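Local atomic coordinates of putative type VI secretion protein (Escherichia coli, PDB entry 4HH5), a protein that probably acts as an ATP-hydrolysing ClpA/ClpB-family chaperone of the type VI secretion system, represented here by its N-terminal domain. Residues A[14-17]-A[18-21]; A[100-103]-A[104-108]; A[112-115]-A[116-119]. All coordinates share one frame; numbering follows the deposited sequence.

Contact 1. Residues A[14-17]-A[18-21]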
# COMPACT_ATOMS: atom_id res chain seq x y z
N ARG A 14 10.94 -3.25 -7.31
CA ARG A 14 11.47 -2.58 -6.12
C ARG A 14 10.66 -2.86 -4.86
O ARG A 14 11.17 -2.68 -3.75
CB ARG A 14 11.59 -1.07 -6.37
CG ARG A 14 12.90 -0.73 -7.05
CD ARG A 14 12.81 0.61 -7.71
NE ARG A 14 13.94 0.83 -8.62
CZ ARG A 14 13.84 1.48 -9.77
NH1 ARG A 14 12.67 1.98 -10.16
NH2 ARG A 14 14.90 1.64 -10.54
N LEU A 15 9.42 -3.32 -5.02
CA LEU A 15 8.57 -3.68 -3.88
C LEU A 15 9.23 -4.78 -3.08
O LEU A 15 9.77 -5.74 -3.67
CB LEU A 15 7.20 -4.18 -4.35
CG LEU A 15 6.27 -3.16 -4.98
CD1 LEU A 15 5.10 -3.85 -5.65
CD2 LEU A 15 5.79 -2.13 -3.95
N ASN A 16 9.22 -4.65 -1.74
CA ASN A 16 9.76 -5.72 -0.91
C ASN A 16 8.77 -6.90 -1.02
O ASN A 16 7.69 -6.72 -1.60
CB ASN A 16 9.98 -5.25 0.55
CG ASN A 16 8.72 -4.96 1.34
OD1 ASN A 16 7.59 -5.06 0.86
ND2 ASN A 16 8.91 -4.58 2.58
N HIS A 17 9.14 -8.07 -0.48
CA HIS A 17 8.30 -9.26 -0.56
C HIS A 17 6.90 -9.17 0.06
O HIS A 17 5.95 -9.65 -0.54
CB HIS A 17 9.08 -10.53 -0.23
CG HIS A 17 10.16 -10.83 -1.24
ND1 HIS A 17 9.96 -10.61 -2.60
CD2 HIS A 17 11.40 -11.32 -1.06
CE1 HIS A 17 11.09 -10.97 -3.19
NE2 HIS A 17 11.98 -11.41 -2.31
N TYR A 18 6.78 -8.47 1.20
CA TYR A 18 5.51 -8.24 1.90
C TYR A 18 4.49 -7.47 1.00
O TYR A 18 3.36 -7.93 0.82
CB TYR A 18 5.78 -7.46 3.19
CG TYR A 18 4.60 -7.37 4.12
CD1 TYR A 18 4.34 -8.39 5.03
CD2 TYR A 18 3.76 -6.26 4.13
CE1 TYR A 18 3.26 -8.32 5.90
CE2 TYR A 18 2.66 -6.19 4.98
CZ TYR A 18 2.42 -7.22 5.87
OH TYR A 18 1.36 -7.15 6.74
N CYS A 19 4.93 -6.34 0.43
CA CYS A 19 4.13 -5.48 -0.46
C CYS A 19 3.83 -6.15 -1.78
O CYS A 19 2.75 -5.92 -2.31
CB CYS A 19 4.81 -4.13 -0.67
SG CYS A 19 4.84 -3.09 0.80
N ALA A 20 4.80 -6.90 -2.35
CA ALA A 20 4.60 -7.62 -3.61
C ALA A 20 3.53 -8.71 -3.44
O ALA A 20 2.63 -8.80 -4.28
CB ALA A 20 5.90 -8.22 -4.11
N ARG A 21 3.63 -9.51 -2.36
CA ARG A 21 2.67 -10.58 -2.01
C ARG A 21 1.26 -9.98 -1.87
O ARG A 21 0.30 -10.56 -2.39
CB ARG A 21 3.10 -11.23 -0.68
CG ARG A 21 2.43 -12.55 -0.34
CD ARG A 21 3.17 -13.24 0.81
NE ARG A 21 2.61 -12.91 2.12
CZ ARG A 21 3.29 -12.41 3.14
NH1 ARG A 21 4.60 -12.16 3.03
NH2 ARG A 21 2.69 -12.15 4.29
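The flat carboxamide of N16 meets the first turn of helix 17-32 through its oxygen, with the backbone N of C19 3.0 Å from OD1 and tilted 24° from the carbonyl plane. ND2 of the same amide donates to the carboxylate of E158. Both ends of the amide are thus engaged, which fixes its orientation: a flip would set NH2 against the N-H of C19 and oxygen against the carboxylate. The Y18 ring adds no stack to this turn. It swings away from residues 14-17, the tyrosine CB remaining 3.8 Å from N16 OD1, and its hydroxyl bonds to the backbone N of E52.

N16 is the N-cap residue. With CG lodged between the backbone N and the carbonyl carbon (chi1 68°), its amide folds back over the start of the helix, and the N-H of C19 points almost straight at OD1 (166°). C19 packs its side chain close to the same oxygen, CB at 3.3 Å and SG at 3.4 Å from N16 OD1. Regular helical bonding begins beside the cap: A20 N lies 3.0 Å from N16 O, and the next rung joins R21 N to H17 O.

An apolar contact accompanies the cap. L15 CD2 touches C19 CB at 4.0 Å, while L15 CB lies 4.3 Å from A20 CB across the five-residue span of a hydrophobic staple; W43 of helix 40-50 also packs on L15. Polar cap and apolar staple thus act together where the chain turns into the helix. The amide supplies an acceptor to a first-turn N-H that has no carbonyl of a preceding helical turn to bond, and the E158 carboxylate on its far end would be expected to polarise it and strengthen OD1 as that acceptor.

Contact 2. Residues A[100-103]-A[104-108]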
# COMPACT_ATOMS: atom_id res chain seq x y z
N GLN A 100 5.17 7.40 -6.46
CA GLN A 100 5.44 8.34 -5.37
C GLN A 100 6.09 7.67 -4.16
O GLN A 100 6.96 8.27 -3.54
CB GLN A 100 4.19 9.12 -4.99
CG GLN A 100 3.90 10.19 -6.06
CD GLN A 100 2.70 11.04 -5.78
OE1 GLN A 100 1.76 10.63 -5.09
NE2 GLN A 100 2.70 12.26 -6.32
N ALA A 101 5.69 6.42 -3.86
CA ALA A 101 6.27 5.65 -2.76
C ALA A 101 7.74 5.35 -3.06
O ALA A 101 8.57 5.41 -2.16
CB ALA A 101 5.51 4.36 -2.54
N TRP A 102 8.06 5.06 -4.34
CA TRP A 102 9.45 4.82 -4.75
C TRP A 102 10.27 6.11 -4.59
O TRP A 102 11.41 6.07 -4.13
CB TRP A 102 9.55 4.31 -6.20
CG TRP A 102 10.95 4.34 -6.76
CD1 TRP A 102 11.36 4.97 -7.89
CD2 TRP A 102 12.13 3.77 -6.16
NE1 TRP A 102 12.72 4.81 -8.06
CE2 TRP A 102 13.22 4.09 -7.01
CE3 TRP A 102 12.38 3.05 -4.98
CZ2 TRP A 102 14.53 3.70 -6.72
CZ3 TRP A 102 13.69 2.66 -4.70
CH2 TRP A 102 14.74 2.98 -5.56
N MET A 103 9.67 7.25 -4.96
CA MET A 103 10.33 8.53 -4.83
C MET A 103 10.60 8.88 -3.37
O MET A 103 11.70 9.33 -3.06
CB MET A 103 9.61 9.61 -5.64
CG MET A 103 9.72 9.33 -7.15
SD MET A 103 9.01 10.54 -8.27
CE MET A 103 7.33 10.31 -7.97
N VAL A 104 9.64 8.54 -2.47
CA VAL A 104 9.79 8.71 -1.01
C VAL A 104 10.97 7.84 -0.51
O VAL A 104 11.86 8.35 0.19
CB VAL A 104 8.46 8.39 -0.25
CG1 VAL A 104 8.69 8.21 1.26
CG2 VAL A 104 7.41 9.47 -0.49
N ALA A 105 10.99 6.54 -0.89
CA ALA A 105 12.02 5.57 -0.52
C ALA A 105 13.39 5.96 -1.05
O ALA A 105 14.36 5.94 -0.30
CB ALA A 105 11.64 4.18 -1.03
N SER A 106 13.47 6.32 -2.35
CA SER A 106 14.74 6.69 -2.98
C SER A 106 15.35 7.96 -2.40
O SER A 106 16.57 8.02 -2.26
CB SER A 106 14.63 6.73 -4.50
OG SER A 106 13.61 7.61 -4.93
N LEU A 107 14.51 8.93 -1.97
CA LEU A 107 14.98 10.15 -1.31
C LEU A 107 15.56 9.87 0.09
O LEU A 107 16.34 10.67 0.60
CB LEU A 107 13.88 11.23 -1.24
CG LEU A 107 13.66 12.05 -2.51
CD1 LEU A 107 12.29 12.70 -2.50
CD2 LEU A 107 14.73 13.12 -2.68
N GLN A 108 15.19 8.71 0.68
CA GLN A 108 15.72 8.25 1.97
C GLN A 108 16.96 7.36 1.78
O GLN A 108 17.57 6.96 2.77
CB GLN A 108 14.64 7.48 2.75
CG GLN A 108 13.50 8.32 3.29
CD GLN A 108 12.46 7.48 4.00
OE1 GLN A 108 12.71 6.35 4.42
NE2 GLN A 108 11.27 8.03 4.14
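S106 lies under the W102 indole one helical turn on, its CB 3.8 Å from the centroid of the six-membered ring and only 13° off the ring normal, a CH-pi contact over one face. The indole reaches it because CG is anti to the backbone N (chi1 167°), which lays the ring along the helix toward the later residues. A105 adds its methyl obliquely, CB standing 4.2 Å from W102 CE3. Beneath the ring the backbone is close-knit: S106 N donates to W102 O over 2.7 Å, and S106 OG, folded back on the helix, sits 2.8 Å from W102 O and 3.2 Å from M103 O, its single proton able to serve either carbonyl. The indole also makes a cation-pi contact with R14.

The other flank is looser. M103 and L107 are exposed, and between them the closest approach is made by the backbone bond from L107 N to M103 O, with the leucine CB 3.4 Å from that carbonyl oxygen. Meanwhile A101 and A105 are buried, their methyls turned onto L118 and H117. These small alanines let helix 92-107 lie close against helix 115-124, while W102, M103 and S106 lie partly or fully at the surface, an arrangement that belongs to the helix-helix packing of the mainly helical Clp N-terminal domain.

Contact 3. Residues A[112-115]-A[116-119]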
# COMPACT_ATOMS: atom_id res chain seq x y z
N HIS A 112 14.48 -0.55 -1.78
CA HIS A 112 13.22 -1.27 -1.80
C HIS A 112 12.05 -0.49 -1.21
O HIS A 112 12.25 0.33 -0.31
CB HIS A 112 13.35 -2.63 -1.10
CG HIS A 112 14.26 -3.57 -1.84
ND1 HIS A 112 15.54 -3.82 -1.40
CD2 HIS A 112 14.06 -4.23 -3.00
CE1 HIS A 112 16.08 -4.64 -2.29
NE2 HIS A 112 15.22 -4.92 -3.27
N ILE A 113 10.85 -0.76 -1.72
CA ILE A 113 9.63 -0.10 -1.26
C ILE A 113 8.95 -0.96 -0.20
O ILE A 113 8.67 -2.14 -0.44
CB ILE A 113 8.65 0.21 -2.43
CG1 ILE A 113 9.37 0.93 -3.60
CG2 ILE A 113 7.43 1.02 -1.94
CD1 ILE A 113 8.53 0.96 -4.91
N ARG A 114 8.66 -0.36 0.97
CA ARG A 114 7.94 -1.03 2.05
C ARG A 114 6.62 -0.32 2.29
O ARG A 114 6.43 0.77 1.74
CB ARG A 114 8.80 -1.21 3.31
CG ARG A 114 9.37 0.05 3.91
CD ARG A 114 10.49 -0.29 4.87
NE ARG A 114 9.97 -0.86 6.12
CZ ARG A 114 10.74 -1.18 7.16
NH1 ARG A 114 12.06 -1.01 7.10
NH2 ARG A 114 10.20 -1.68 8.26
N SER A 115 5.70 -0.91 3.09
CA SER A 115 4.39 -0.27 3.30
C SER A 115 4.44 1.12 3.92
O SER A 115 3.59 1.95 3.59
CB SER A 115 3.40 -1.18 4.00
OG SER A 115 3.80 -1.47 5.33
N VAL A 116 5.46 1.42 4.74
CA VAL A 116 5.61 2.76 5.32
C VAL A 116 5.84 3.82 4.23
O VAL A 116 5.43 4.96 4.42
CB VAL A 116 6.67 2.84 6.47
CG1 VAL A 116 8.10 2.76 5.93
CG2 VAL A 116 6.47 4.09 7.31
N HIS A 117 6.46 3.44 3.09
CA HIS A 117 6.69 4.35 1.96
C HIS A 117 5.39 4.60 1.22
O HIS A 117 5.17 5.72 0.75
CB HIS A 117 7.78 3.83 1.00
CG HIS A 117 9.10 3.60 1.67
ND1 HIS A 117 9.84 2.45 1.43
CD2 HIS A 117 9.77 4.37 2.56
CE1 HIS A 117 10.93 2.57 2.17
NE2 HIS A 117 10.92 3.70 2.88
N LEU A 118 4.53 3.57 1.13
CA LEU A 118 3.19 3.71 0.54
C LEU A 118 2.39 4.63 1.45
O LEU A 118 1.63 5.47 0.96
CB LEU A 118 2.48 2.34 0.43
CG LEU A 118 3.20 1.23 -0.37
CD1 LEU A 118 2.48 -0.11 -0.22
CD2 LEU A 118 3.28 1.58 -1.85
N LEU A 119 2.59 4.52 2.78
CA LEU A 119 1.90 5.37 3.75
C LEU A 119 2.39 6.81 3.64
O LEU A 119 1.57 7.73 3.65
CB LEU A 119 2.02 4.83 5.18
CG LEU A 119 1.16 5.53 6.22
CD1 LEU A 119 -0.33 5.36 5.92
CD2 LEU A 119 1.48 5.03 7.59
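The chain runs extended through I113 and R114 and turns into helix 115-124 at S115, where L119 N donates to S115 O over 2.9 Å and H117 N approaches R114 O from 51° above the carbonyl plane. H117 then reaches back: its ND1 accepts the backbone N-H of R114 in a nearly straight bond of 3.1 Å (171°), though the donor sits out of the ring plane. As R114 is the N-cap, this is the half of a capping box in which the third helical residue grips the cap's N-H. The other half is absent, the R114 side chain instead forming salt bridges with D54 and D153, and D54 also accepts the N-H of V116.

Around the imidazole, I113 CA lies at the edge, 3.7 Å from ND1, while V116 CG1 overhangs the rim of one face. R114 CG rests 3.4 Å from H117 CE1 and 3.6 Å from V116 CG1, its shaft alongside the valine, with the guanidinium turned nearly perpendicular to the imidazole. NE2 of H117 has a weak bond to E110. The buried side chains of I113 and L118 cross at about a right angle, CG2 of the former 4.2 Å from CD2 of the latter.

How the contacts relate
Along the chain the contacts follow in series: contact 1 starts helix 17-32, contact 2 ends helix 92-107, and contact 3 starts helix 115-124. Contact 3 lies between the others, its centre about 9 Å from that of contact 1 and about 8 Å from that of contact 2; the centres of contacts 1 and 2 are about 15 Å apart. Backbone hydrogen bonds join I113 to R14 (I113 N to R14 O, 2.8 Å) and to N16 (N16 N to I113 O, 2.9 Å), and E158 bonds side chains of contacts 1 and 3. A101 CB packs 3.6 Å from L118 CD2. Helix 17-32 is thereby joined through the start of helix 115-124 to the end of helix 92-107.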